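Local coordinates for protein proteolytically activated form of PPO4 Tyrosinase (Agaricus bisporus var. bisporus H97, PDB 4OUA) that uses a pair of copper ions to hydroxylate monophenols and oxidise the resulting o-diphenols to o-quinones, the first step of melanin synthesis, at residues Leu3-Gly7 with Phe328-Glu332; Asn221-Asn226 with Asn244-Val249; Pro352-Lys356 with Tyr368-His372. All coordinates share one frame; numbering follows the deposited sequence.

Contact 1 of 3, residues Leu3-Gly7 with Phe328-Glu332; sequences LATVG and FYETE
A4 lays its methyl group against the backbone of the other loop: CB packs on the carbonyl oxygens of Y329 and T331, 3.4 Å from Y329 O, and meets Y329 CB at 4.3 Å. The Y329 ring itself leads off from here, and its hydroxyl is bonded to E326. One residue on, T5 N gives Y329 O a weak hydrogen bond, 2.8 Å long but bent to 122° at the hydrogen. The T5 side chain runs alongside that of F328, in the same direction, and T5 OG1 lies in the plane of the F328 ring, at its edge, 3.5 Å from CD1. OG1 reaches this edge because it stands anti to the T5 carbonyl carbon (chi1 -61°). V6 adds a slighter contact, its CG1 methyl resting 3.6 Å from E330 O. Around the pair, Q99 of helix 86-109 accepts from V6 N and G7 N, and W336 donates to T5 O, while F328 meets W89 edge-to-face. Here the N-terminal loop is joined to a late loop of the chain beside helix 86-109, with the F328 side chain about 7 Å from that of H90, a ligand in the type 3 copper centre of tyrosinase.

Contact 2 of 3, residues Asn221-Asn226 with Asn244-Val249; sequences NMLKFN and NSLEAV
N221, in the last turn of helix 201-224, meets N244 through its carbonyl: N244 ND2 donates to N221 O at 2.7 Å with an N-H...O angle of 162°. The oxygen lies in the N244 amide plane, yet the nitrogen stands well above the plane of the carbonyl. F225 N, closing the helical turn, reaches the same oxygen from the opposite face, so two donors grip it. M222 supplies the apolar part. With CG anti to its backbone N (chi1 173°), the side chain runs past N244 O and S245 O; CB packs on V249 CG2 at 3.6 Å, and the bent end brings SD to 3.9 Å from L246 CD1. H288 of helix 277-295 touches both M222 and L246. At F225 the chain leaves helical geometry, and F225 O comes within 3.0 Å of N244 ND2. N226 then turns its amide back across that of N244, their planes 25° apart, and ND2 donates to N244 O at 3.0 Å. Each asparagine amide thus donates to a backbone carbonyl of the other segment, N244 to N221 and N226 to N244. Just beyond, S245 OG accepts from A248 N as an N-cap and is also bonded to H242. The contact ties a helix C-terminus to the capped start of helix 246-258, which carries the copper ligands H250 and H254 in the helical core of the tyrosinase fold.

Contact 3 of 3, residues Pro352-Lys356 with Tyr368-His372; sequences PDFDK and YINDH
D353 and H372 form the polar centre: H372 NE2 donates to D353 OD2 at 2.7 Å, with an angle of 144° at the hydrogen. The carboxylate uses its anti lone pair and is turned 52° from the imidazole plane, the oxygen lying near the ring edge but tilted somewhat out of plane. A fully extended first torsion (chi1 180°) carries the H372 ring off the helix to the carboxylate. One turn earlier on the same helix, Y368 extends its ring alongside the other segment, meeting D353 O with its edge, in plane, 3.4 Å from CE2. Its hydroxyl lies 3.4 Å from K356 CB. The two are also bridged by a water, 2.7 Å from Y368 OH, which accepts from K356 N and donates weakly to D353 O. On the side toward F354, I369 brings CD1 to 3.5 Å from F354 CE1, the two side chains crossing at about a right angle. Farther out, R287 of helix 277-295 forms a salt bridge with D353 OD2; the same oxygen therefore serves histidine and arginine, which would probably favour a charged carboxylate. L291 of that helix touches both F354 and I369, backing the apolar part. This is a His-carboxylate hydrogen bond within structural packing away from the copper centre: it fastens the 3-10 turn before helix 362-377 to one side of that helix.

Overall arrangement
Along the chain, contact 1 brings together the N-terminal loop and a loop some 320 residues later; contact 2 falls within that span, and contact 3 follows it near the C-terminus. Contact 1 stands apart, its centre about 29 Å from that of contact 2 and 30 Å from that of contact 3. The latter two are neighbours, centres 18 Å apart, and touch where K224 CE packs 3.5 Å from N370 OD1; K224 also forms a salt bridge to D374, so helix 201-224 is joined to helix 362-377. Helix 277-295, which contributes the copper ligand H282, borders both. Contacts 1 and 2 each bring a side chain to about 9 to 10 Å from a copper ion, whereas contact 3 lies away from the metal sites.

Contact 1 of 3, residues Leu3-Gly7 with Phe328-Glu332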
ATOM      1  N   LEU A   3       2.964  -5.491 -18.862  1.00 57.22           N
ATOM      2  CA  LEU A   3       1.890  -4.718 -18.251  1.00 46.91           C
ATOM      3  C   LEU A   3       2.468  -3.469 -17.595  1.00 47.92           C
ATOM      4  O   LEU A   3       2.780  -3.471 -16.404  1.00 52.61           O
ATOM      5  CB  LEU A   3       1.133  -5.565 -17.223  1.00 41.62           C
ATOM      6  CG  LEU A   3      -0.275  -5.130 -16.806  1.00 44.52           C
ATOM      7  CD1 LEU A   3      -0.261  -3.781 -16.099  1.00 48.26           C
ATOM      8  CD2 LEU A   3      -1.208  -5.098 -18.009  1.00 51.70           C
ATOM      9  N   ALA A   4       2.616  -2.407 -18.379  1.00 47.84           N
ATOM     10  CA  ALA A   4       3.191  -1.162 -17.880  1.00 47.29           C
ATOM     11  C   ALA A   4       2.328  -0.547 -16.783  1.00 42.82           C
ATOM     12  O   ALA A   4       1.100  -0.630 -16.828  1.00 44.83           O
ATOM     13  CB  ALA A   4       3.380  -0.175 -19.020  1.00 42.63           C
ATOM     14  N   THR A   5       2.975   0.067 -15.797  1.00 39.66           N
ATOM     15  CA  THR A   5       2.264   0.717 -14.701  1.00 41.66           C
ATOM     16  C   THR A   5       1.929   2.162 -15.055  1.00 42.13           C
ATOM     17  O   THR A   5       2.723   3.071 -14.817  1.00 42.43           O
ATOM     18  CB  THR A   5       3.084   0.693 -13.395  1.00 35.56           C
ATOM     19  OG1 THR A   5       3.321  -0.665 -13.003  1.00 34.16           O
ATOM     20  CG2 THR A   5       2.335   1.408 -12.286  1.00 34.78           C
ATOM     21  N   VAL A   6       0.745   2.363 -15.624  1.00 42.18           N
ATOM     22  CA  VAL A   6       0.325   3.684 -16.083  1.00 39.85           C
ATOM     23  C   VAL A   6      -0.641   4.349 -15.109  1.00 37.24           C
ATOM     24  O   VAL A   6      -0.961   5.530 -15.250  1.00 33.68           O
ATOM     25  CB  VAL A   6      -0.342   3.605 -17.466  1.00 45.66           C
ATOM     26  CG1 VAL A   6       0.681   3.227 -18.527  1.00 43.55           C
ATOM     27  CG2 VAL A   6      -1.493   2.609 -17.442  1.00 37.55           C
ATOM     28  N   GLY A   7      -1.104   3.586 -14.124  1.00 39.98           N
ATOM     29  CA  GLY A   7      -2.027   4.104 -13.131  1.00 34.34           C
ATOM     30  C   GLY A   7      -3.469   3.999 -13.582  1.00 37.82           C
ATOM     31  O   GLY A   7      -3.739   3.584 -14.710  1.00 38.43           O
ATOM     32  N   PHE A 328       8.281  -1.662 -12.527  1.00 33.11           N
ATOM     33  CA  PHE A 328       7.287  -0.656 -12.884  1.00 35.43           C
ATOM     34  C   PHE A 328       7.739   0.171 -14.084  1.00 35.26           C
ATOM     35  O   PHE A 328       8.774   0.832 -14.040  1.00 39.60           O
ATOM     36  CB  PHE A 328       7.001   0.253 -11.686  1.00 35.22           C
ATOM     37  CG  PHE A 328       6.672  -0.496 -10.425  1.00 34.81           C
ATOM     38  CD1 PHE A 328       5.465  -1.160 -10.293  1.00 37.86           C
ATOM     39  CD2 PHE A 328       7.569  -0.538  -9.371  1.00 40.48           C
ATOM     40  CE1 PHE A 328       5.160  -1.852  -9.135  1.00 40.14           C
ATOM     41  CE2 PHE A 328       7.269  -1.226  -8.210  1.00 40.35           C
ATOM     42  CZ  PHE A 328       6.062  -1.884  -8.091  1.00 36.53           C
ATOM     43  N   TYR A 329       6.951   0.134 -15.154  1.00 41.37           N
ATOM     44  CA  TYR A 329       7.310   0.805 -16.400  1.00 41.20           C
ATOM     45  C   TYR A 329       6.302   1.874 -16.814  1.00 43.06           C
ATOM     46  O   TYR A 329       5.090   1.661 -16.747  1.00 41.78           O
ATOM     47  CB  TYR A 329       7.457  -0.219 -17.527  1.00 40.42           C
ATOM     48  CG  TYR A 329       8.779  -0.949 -17.526  1.00 45.51           C
ATOM     49  CD1 TYR A 329       9.079  -1.885 -16.545  1.00 41.42           C
ATOM     50  CD2 TYR A 329       9.727  -0.708 -18.512  1.00 45.36           C
ATOM     51  CE1 TYR A 329      10.288  -2.556 -16.542  1.00 42.97           C
ATOM     52  CE2 TYR A 329      10.936  -1.373 -18.520  1.00 43.11           C
ATOM     53  CZ  TYR A 329      11.212  -2.295 -17.532  1.00 44.62           C
ATOM     54  OH  TYR A 329      12.416  -2.960 -17.536  1.00 43.79           O
ATOM     55  N   GLU A 330       6.815   3.022 -17.244  1.00 46.28           N
ATOM     56  CA  GLU A 330       5.981   4.098 -17.765  1.00 46.93           C
ATOM     57  C   GLU A 330       5.322   3.662 -19.069  1.00 46.48           C
ATOM     58  O   GLU A 330       4.138   3.907 -19.294  1.00 51.86           O
ATOM     59  CB  GLU A 330       6.809   5.363 -17.991  1.00 48.44           C
ATOM     60  CG  GLU A 330       7.650   5.779 -16.798  1.00 49.98           C
ATOM     61  CD  GLU A 330       8.551   6.961 -17.106  1.00 58.62           C
ATOM     62  OE1 GLU A 330       9.404   7.298 -16.258  1.00 49.61           O
ATOM     63  OE2 GLU A 330       8.406   7.550 -18.200  1.00 56.51           O
ATOM     64  N   THR A 331       6.109   3.020 -19.927  1.00 48.27           N
ATOM     65  CA  THR A 331       5.606   2.458 -21.174  1.00 52.23           C
ATOM     66  C   THR A 331       6.165   1.052 -21.365  1.00 55.53           C
ATOM     67  O   THR A 331       6.670   0.445 -20.423  1.00 56.63           O
ATOM     68  CB  THR A 331       5.976   3.332 -22.390  1.00 53.40           C
ATOM     69  OG1 THR A 331       7.393   3.301 -22.595  1.00 51.41           O
ATOM     70  CG2 THR A 331       5.529   4.769 -22.170  1.00 44.16           C
ATOM     71  N   GLU A 332       6.075   0.538 -22.587  1.00 56.23           N
ATOM     72  CA  GLU A 332       6.583  -0.794 -22.890  1.00 58.60           C
ATOM     73  C   GLU A 332       8.101  -0.880 -22.748  1.00 63.79           C
ATOM     74  O   GLU A 332       8.638  -1.920 -22.364  1.00 56.84           O
ATOM     75  CB  GLU A 332       6.173  -1.212 -24.304  1.00 71.11           C
ATOM     76  CG  GLU A 332       4.691  -1.507 -24.470  1.00 82.43           C
ATOM     77  CD  GLU A 332       4.230  -2.669 -23.612  1.00 87.01           C
ATOM     78  OE1 GLU A 332       3.465  -3.518 -24.118  1.00 80.66           O
ATOM     79  OE2 GLU A 332       4.632  -2.730 -22.431  1.00 78.59           O
TER

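Contact 2 of 3, residues Asn221-Asn226 with Asn244-Val249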
ATOM      1  N   ASN A 221       6.391  13.496  14.401  1.00 28.83           N
ATOM      2  CA  ASN A 221       7.811  13.823  14.304  1.00 33.13           C
ATOM      3  C   ASN A 221       8.413  13.432  12.959  1.00 33.72           C
ATOM      4  O   ASN A 221       9.376  14.047  12.500  1.00 37.09           O
ATOM      5  CB  ASN A 221       8.589  13.144  15.432  1.00 38.66           C
ATOM      6  CG  ASN A 221       8.155  13.613  16.805  1.00 39.83           C
ATOM      7  OD1 ASN A 221       7.926  14.804  17.025  1.00 36.54           O
ATOM      8  ND2 ASN A 221       8.032  12.677  17.738  1.00 34.29           N
ATOM      9  N   MET A 222       7.844  12.409  12.334  1.00 34.13           N
ATOM     10  CA  MET A 222       8.320  11.946  11.035  1.00 28.40           C
ATOM     11  C   MET A 222       8.001  12.961   9.949  1.00 29.53           C
ATOM     12  O   MET A 222       8.855  13.299   9.129  1.00 35.02           O
ATOM     13  CB  MET A 222       7.700  10.588  10.696  1.00 32.72           C
ATOM     14  CG  MET A 222       7.986  10.087   9.286  1.00 35.79           C
ATOM     15  SD  MET A 222       6.699  10.535   8.105  1.00 35.29           S
ATOM     16  CE  MET A 222       5.243   9.897   8.930  1.00 26.77           C
ATOM     17  N   LEU A 223       6.766  13.451   9.959  1.00 29.26           N
ATOM     18  CA  LEU A 223       6.284  14.373   8.938  1.00 26.82           C
ATOM     19  C   LEU A 223       6.927  15.753   9.035  1.00 33.58           C
ATOM     20  O   LEU A 223       7.326  16.333   8.026  1.00 33.83           O
ATOM     21  CB  LEU A 223       4.763  14.506   9.033  1.00 26.66           C
ATOM     22  CG  LEU A 223       3.960  13.245   8.703  1.00 24.97           C
ATOM     23  CD1 LEU A 223       2.488  13.428   9.047  1.00 22.92           C
ATOM     24  CD2 LEU A 223       4.130  12.879   7.235  1.00 21.80           C
ATOM     25  N   LYS A 224       7.030  16.275  10.253  1.00 36.53           N
ATOM     26  CA  LYS A 224       7.486  17.646  10.457  1.00 32.03           C
ATOM     27  C   LYS A 224       9.002  17.806  10.402  1.00 29.00           C
ATOM     28  O   LYS A 224       9.505  18.793   9.869  1.00 28.37           O
ATOM     29  CB  LYS A 224       6.973  18.180  11.798  1.00 32.67           C
ATOM     30  CG  LYS A 224       5.462  18.302  11.885  1.00 28.30           C
ATOM     31  CD  LYS A 224       5.064  19.480  12.754  1.00 32.05           C
ATOM     32  CE  LYS A 224       5.620  20.779  12.190  1.00 35.65           C
ATOM     33  NZ  LYS A 224       5.210  21.968  12.986  1.00 40.43           N
ATOM     34  N   PHE A 225       9.730  16.839  10.953  1.00 30.70           N
ATOM     35  CA  PHE A 225      11.170  16.998  11.135  1.00 33.01           C
ATOM     36  C   PHE A 225      11.995  16.032  10.293  1.00 30.29           C
ATOM     37  O   PHE A 225      12.425  14.984  10.772  1.00 33.26           O
ATOM     38  CB  PHE A 225      11.521  16.836  12.614  1.00 27.08           C
ATOM     39  CG  PHE A 225      10.624  17.619  13.530  1.00 29.74           C
ATOM     40  CD1 PHE A 225      10.725  18.999  13.606  1.00 24.86           C
ATOM     41  CD2 PHE A 225       9.675  16.979  14.307  1.00 29.33           C
ATOM     42  CE1 PHE A 225       9.899  19.725  14.445  1.00 24.44           C
ATOM     43  CE2 PHE A 225       8.848  17.699  15.148  1.00 31.22           C
ATOM     44  CZ  PHE A 225       8.960  19.074  15.217  1.00 28.09           C
ATOM     45  N   ASN A 226      12.217  16.409   9.037  1.00 34.51           N
ATOM     46  CA  ASN A 226      13.034  15.639   8.102  1.00 37.34           C
ATOM     47  C   ASN A 226      13.502  16.512   6.944  1.00 38.43           C
ATOM     48  O   ASN A 226      12.822  16.614   5.923  1.00 41.63           O
ATOM     49  CB  ASN A 226      12.261  14.435   7.557  1.00 34.46           C
ATOM     50  CG  ASN A 226      12.361  13.221   8.452  1.00 34.46           C
ATOM     51  OD1 ASN A 226      13.395  12.554   8.501  1.00 38.02           O
ATOM     52  ND2 ASN A 226      11.279  12.919   9.162  1.00 37.72           N
ATOM     53  N   ASN A 244      13.573   8.264  12.610  1.00 40.17           N
ATOM     54  CA  ASN A 244      12.468   9.163  12.305  1.00 35.36           C
ATOM     55  C   ASN A 244      12.129   9.153  10.816  1.00 36.91           C
ATOM     56  O   ASN A 244      11.549  10.104  10.292  1.00 38.06           O
ATOM     57  CB  ASN A 244      12.808  10.584  12.760  1.00 38.91           C
ATOM     58  CG  ASN A 244      11.582  11.462  12.906  1.00 36.50           C
ATOM     59  OD1 ASN A 244      10.511  10.994  13.294  1.00 34.95           O
ATOM     60  ND2 ASN A 244      11.730  12.742  12.589  1.00 32.29           N
ATOM     61  N   SER A 245      12.494   8.070  10.138  1.00 37.23           N
ATOM     62  CA  SER A 245      12.284   7.966   8.699  1.00 34.49           C
ATOM     63  C   SER A 245      10.860   7.542   8.363  1.00 36.45           C
ATOM     64  O   SER A 245      10.136   7.026   9.213  1.00 34.34           O
ATOM     65  CB  SER A 245      13.274   6.976   8.083  1.00 37.98           C
ATOM     66  OG  SER A 245      13.060   5.667   8.580  1.00 39.39           O
ATOM     67  N   LEU A 246      10.469   7.770   7.112  1.00 42.06           N
ATOM     68  CA  LEU A 246       9.163   7.351   6.619  1.00 33.40           C
ATOM     69  C   LEU A 246       8.993   5.845   6.775  1.00 32.09           C
ATOM     70  O   LEU A 246       7.887   5.358   7.004  1.00 38.92           O
ATOM     71  CB  LEU A 246       8.990   7.752   5.151  1.00 34.79           C
ATOM     72  CG  LEU A 246       7.674   7.395   4.451  1.00 35.33           C
ATOM     73  CD1 LEU A 246       6.549   8.330   4.880  1.00 28.50           C
ATOM     74  CD2 LEU A 246       7.842   7.411   2.939  1.00 27.06           C
ATOM     75  N   GLU A 247      10.098   5.115   6.659  1.00 29.51           N
ATOM     76  CA  GLU A 247      10.064   3.657   6.704  1.00 34.91           C
ATOM     77  C   GLU A 247      10.051   3.130   8.133  1.00 35.41           C
ATOM     78  O   GLU A 247       9.362   2.154   8.436  1.00 36.30           O
ATOM     79  CB  GLU A 247      11.255   3.071   5.946  1.00 35.77           C
ATOM     80  CG  GLU A 247      11.245   1.555   5.861  1.00 32.23           C
ATOM     81  CD  GLU A 247      12.461   0.998   5.143  1.00 39.92           C
ATOM     82  OE1 GLU A 247      13.455   1.737   4.989  1.00 42.25           O
ATOM     83  OE2 GLU A 247      12.419  -0.181   4.732  1.00 45.57           O
ATOM     84  N   ALA A 248      10.821   3.775   9.006  1.00 35.83           N
ATOM     85  CA  ALA A 248      10.898   3.377  10.407  1.00 31.53           C
ATOM     86  C   ALA A 248       9.521   3.418  11.060  1.00 33.48           C
ATOM     87  O   ALA A 248       9.104   2.463  11.716  1.00 29.21           O
ATOM     88  CB  ALA A 248      11.871   4.270  11.157  1.00 33.49           C
ATOM     89  N   VAL A 249       8.820   4.534  10.872  1.00 32.85           N
ATOM     90  CA  VAL A 249       7.459   4.692  11.371  1.00 30.46           C
ATOM     91  C   VAL A 249       6.526   3.700  10.690  1.00 36.30           C
ATOM     92  O   VAL A 249       5.538   3.247  11.272  1.00 39.38           O
ATOM     93  CB  VAL A 249       6.942   6.125  11.140  1.00 28.61           C
ATOM     94  CG1 VAL A 249       5.511   6.263  11.631  1.00 31.93           C
ATOM     95  CG2 VAL A 249       7.851   7.133  11.829  1.00 29.40           C
TER

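Contact 3 of 3, residues Pro352-Lys356 with Tyr368-His372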
ATOM      1  N   PRO A 352      -7.257  13.997  -0.197  1.00 26.23           N
ATOM      2  CA  PRO A 352      -8.237  15.013   0.202  1.00 30.04           C
ATOM      3  C   PRO A 352      -7.655  16.078   1.131  1.00 35.35           C
ATOM      4  O   PRO A 352      -8.311  17.090   1.384  1.00 35.85           O
ATOM      5  CB  PRO A 352      -9.318  14.196   0.918  1.00 22.07           C
ATOM      6  CG  PRO A 352      -8.629  12.960   1.365  1.00 27.75           C
ATOM      7  CD  PRO A 352      -7.606  12.662   0.317  1.00 27.41           C
ATOM      8  N   ASP A 353      -6.442  15.850   1.626  1.00 34.43           N
ATOM      9  CA  ASP A 353      -5.773  16.808   2.499  1.00 29.99           C
ATOM     10  C   ASP A 353      -5.459  18.108   1.767  1.00 33.89           C
ATOM     11  O   ASP A 353      -5.235  19.142   2.395  1.00 38.08           O
ATOM     12  CB  ASP A 353      -4.483  16.208   3.063  1.00 29.58           C
ATOM     13  CG  ASP A 353      -4.702  14.851   3.705  1.00 41.49           C
ATOM     14  OD1 ASP A 353      -4.660  13.836   2.978  1.00 37.90           O
ATOM     15  OD2 ASP A 353      -4.917  14.799   4.935  1.00 46.67           O
ATOM     16  N   PHE A 354      -5.451  18.052   0.438  1.00 30.35           N
ATOM     17  CA  PHE A 354      -5.048  19.191  -0.377  1.00 29.04           C
ATOM     18  C   PHE A 354      -6.217  19.885  -1.072  1.00 32.25           C
ATOM     19  O   PHE A 354      -6.011  20.824  -1.841  1.00 32.73           O
ATOM     20  CB  PHE A 354      -4.032  18.749  -1.432  1.00 25.92           C
ATOM     21  CG  PHE A 354      -2.802  18.108  -0.860  1.00 28.64           C
ATOM     22  CD1 PHE A 354      -1.767  18.884  -0.367  1.00 28.88           C
ATOM     23  CD2 PHE A 354      -2.676  16.731  -0.823  1.00 28.12           C
ATOM     24  CE1 PHE A 354      -0.631  18.299   0.157  1.00 31.31           C
ATOM     25  CE2 PHE A 354      -1.541  16.138  -0.300  1.00 28.88           C
ATOM     26  CZ  PHE A 354      -0.518  16.923   0.191  1.00 30.97           C
ATOM     27  N   ASP A 355      -7.436  19.430  -0.799  1.00 34.67           N
ATOM     28  CA  ASP A 355      -8.612  19.895  -1.537  1.00 35.88           C
ATOM     29  C   ASP A 355      -8.851  21.399  -1.422  1.00 36.82           C
ATOM     30  O   ASP A 355      -9.206  22.051  -2.406  1.00 37.20           O
ATOM     31  CB  ASP A 355      -9.863  19.142  -1.071  1.00 39.58           C
ATOM     32  CG  ASP A 355      -9.939  17.730  -1.629  1.00 44.71           C
ATOM     33  OD1 ASP A 355      -9.253  17.445  -2.636  1.00 36.44           O
ATOM     34  OD2 ASP A 355     -10.692  16.906  -1.065  1.00 42.58           O
ATOM     35  N   LYS A 356      -8.654  21.949  -0.228  1.00 36.17           N
ATOM     36  CA  LYS A 356      -8.927  23.364   0.008  1.00 31.34           C
ATOM     37  C   LYS A 356      -7.794  24.276  -0.460  1.00 31.90           C
ATOM     38  O   LYS A 356      -7.887  25.496  -0.332  1.00 31.92           O
ATOM     39  CB  LYS A 356      -9.207  23.611   1.491  1.00 33.80           C
ATOM     40  CG  LYS A 356     -10.682  23.587   1.863  1.00 32.52           C
ATOM     41  CD  LYS A 356     -11.288  22.206   1.680  1.00 49.50           C
ATOM     42  CE  LYS A 356     -12.764  22.203   2.054  1.00 60.34           C
ATOM     43  NZ  LYS A 356     -13.346  20.831   2.044  1.00 61.34           N
ATOM     44  N   TYR A 368      -0.760  25.653   5.010  1.00 38.45           N
ATOM     45  CA  TYR A 368      -2.025  24.954   5.203  1.00 33.24           C
ATOM     46  C   TYR A 368      -1.792  23.531   5.695  1.00 35.35           C
ATOM     47  O   TYR A 368      -2.415  23.083   6.656  1.00 35.09           O
ATOM     48  CB  TYR A 368      -2.831  24.933   3.904  1.00 35.02           C
ATOM     49  CG  TYR A 368      -4.159  24.219   4.020  1.00 36.68           C
ATOM     50  CD1 TYR A 368      -5.287  24.885   4.481  1.00 37.25           C
ATOM     51  CD2 TYR A 368      -4.287  22.882   3.664  1.00 38.44           C
ATOM     52  CE1 TYR A 368      -6.502  24.241   4.589  1.00 34.64           C
ATOM     53  CE2 TYR A 368      -5.499  22.230   3.767  1.00 35.94           C
ATOM     54  CZ  TYR A 368      -6.604  22.915   4.231  1.00 37.58           C
ATOM     55  OH  TYR A 368      -7.817  22.274   4.338  1.00 34.31           O
ATOM     56  N   ILE A 369      -0.886  22.828   5.025  1.00 34.57           N
ATOM     57  CA  ILE A 369      -0.581  21.447   5.370  1.00 33.51           C
ATOM     58  C   ILE A 369       0.071  21.351   6.743  1.00 37.43           C
ATOM     59  O   ILE A 369      -0.209  20.428   7.510  1.00 38.79           O
ATOM     60  CB  ILE A 369       0.338  20.800   4.320  1.00 33.93           C
ATOM     61  CG1 ILE A 369      -0.343  20.801   2.952  1.00 31.52           C
ATOM     62  CG2 ILE A 369       0.697  19.382   4.727  1.00 35.66           C
ATOM     63  CD1 ILE A 369      -1.669  20.073   2.940  1.00 34.04           C
ATOM     64  N   ASN A 370       0.939  22.310   7.052  1.00 38.50           N
ATOM     65  CA  ASN A 370       1.605  22.344   8.348  1.00 34.20           C
ATOM     66  C   ASN A 370       0.599  22.467   9.487  1.00 31.04           C
ATOM     67  O   ASN A 370       0.698  21.765  10.492  1.00 32.63           O
ATOM     68  CB  ASN A 370       2.609  23.495   8.408  1.00 37.53           C
ATOM     69  CG  ASN A 370       3.551  23.383   9.589  1.00 38.91           C
ATOM     70  OD1 ASN A 370       4.647  22.837   9.471  1.00 39.34           O
ATOM     71  ND2 ASN A 370       3.126  23.895  10.739  1.00 43.56           N
ATOM     72  N   ASP A 371      -0.371  23.364   9.330  1.00 34.94           N
ATOM     73  CA  ASP A 371      -1.444  23.495  10.308  1.00 33.79           C
ATOM     74  C   ASP A 371      -2.255  22.210  10.371  1.00 35.61           C
ATOM     75  O   ASP A 371      -2.732  21.814  11.434  1.00 36.43           O
ATOM     76  CB  ASP A 371      -2.359  24.673   9.969  1.00 32.00           C
ATOM     77  CG  ASP A 371      -1.701  26.013  10.212  1.00 32.10           C
ATOM     78  OD1 ASP A 371      -0.622  26.046  10.841  1.00 35.78           O
ATOM     79  OD2 ASP A 371      -2.270  27.037   9.781  1.00 32.90           O
ATOM     80  N   HIS A 372      -2.405  21.567   9.217  1.00 35.07           N
ATOM     81  CA  HIS A 372      -3.137  20.312   9.117  1.00 29.99           C
ATOM     82  C   HIS A 372      -2.471  19.222   9.953  1.00 35.69           C
ATOM     83  O   HIS A 372      -3.129  18.541  10.743  1.00 33.53           O
ATOM     84  CB  HIS A 372      -3.238  19.878   7.653  1.00 34.50           C
ATOM     85  CG  HIS A 372      -3.976  18.593   7.453  1.00 32.20           C
ATOM     86  ND1 HIS A 372      -5.203  18.341   8.025  1.00 36.55           N
ATOM     87  CD2 HIS A 372      -3.660  17.486   6.739  1.00 27.16           C
ATOM     88  CE1 HIS A 372      -5.611  17.135   7.675  1.00 38.04           C
ATOM     89  NE2 HIS A 372      -4.693  16.594   6.894  1.00 35.22           N
TER
HETATM   90  O   HOH W   1      -8.094  20.322   2.453  1.00 29.87           O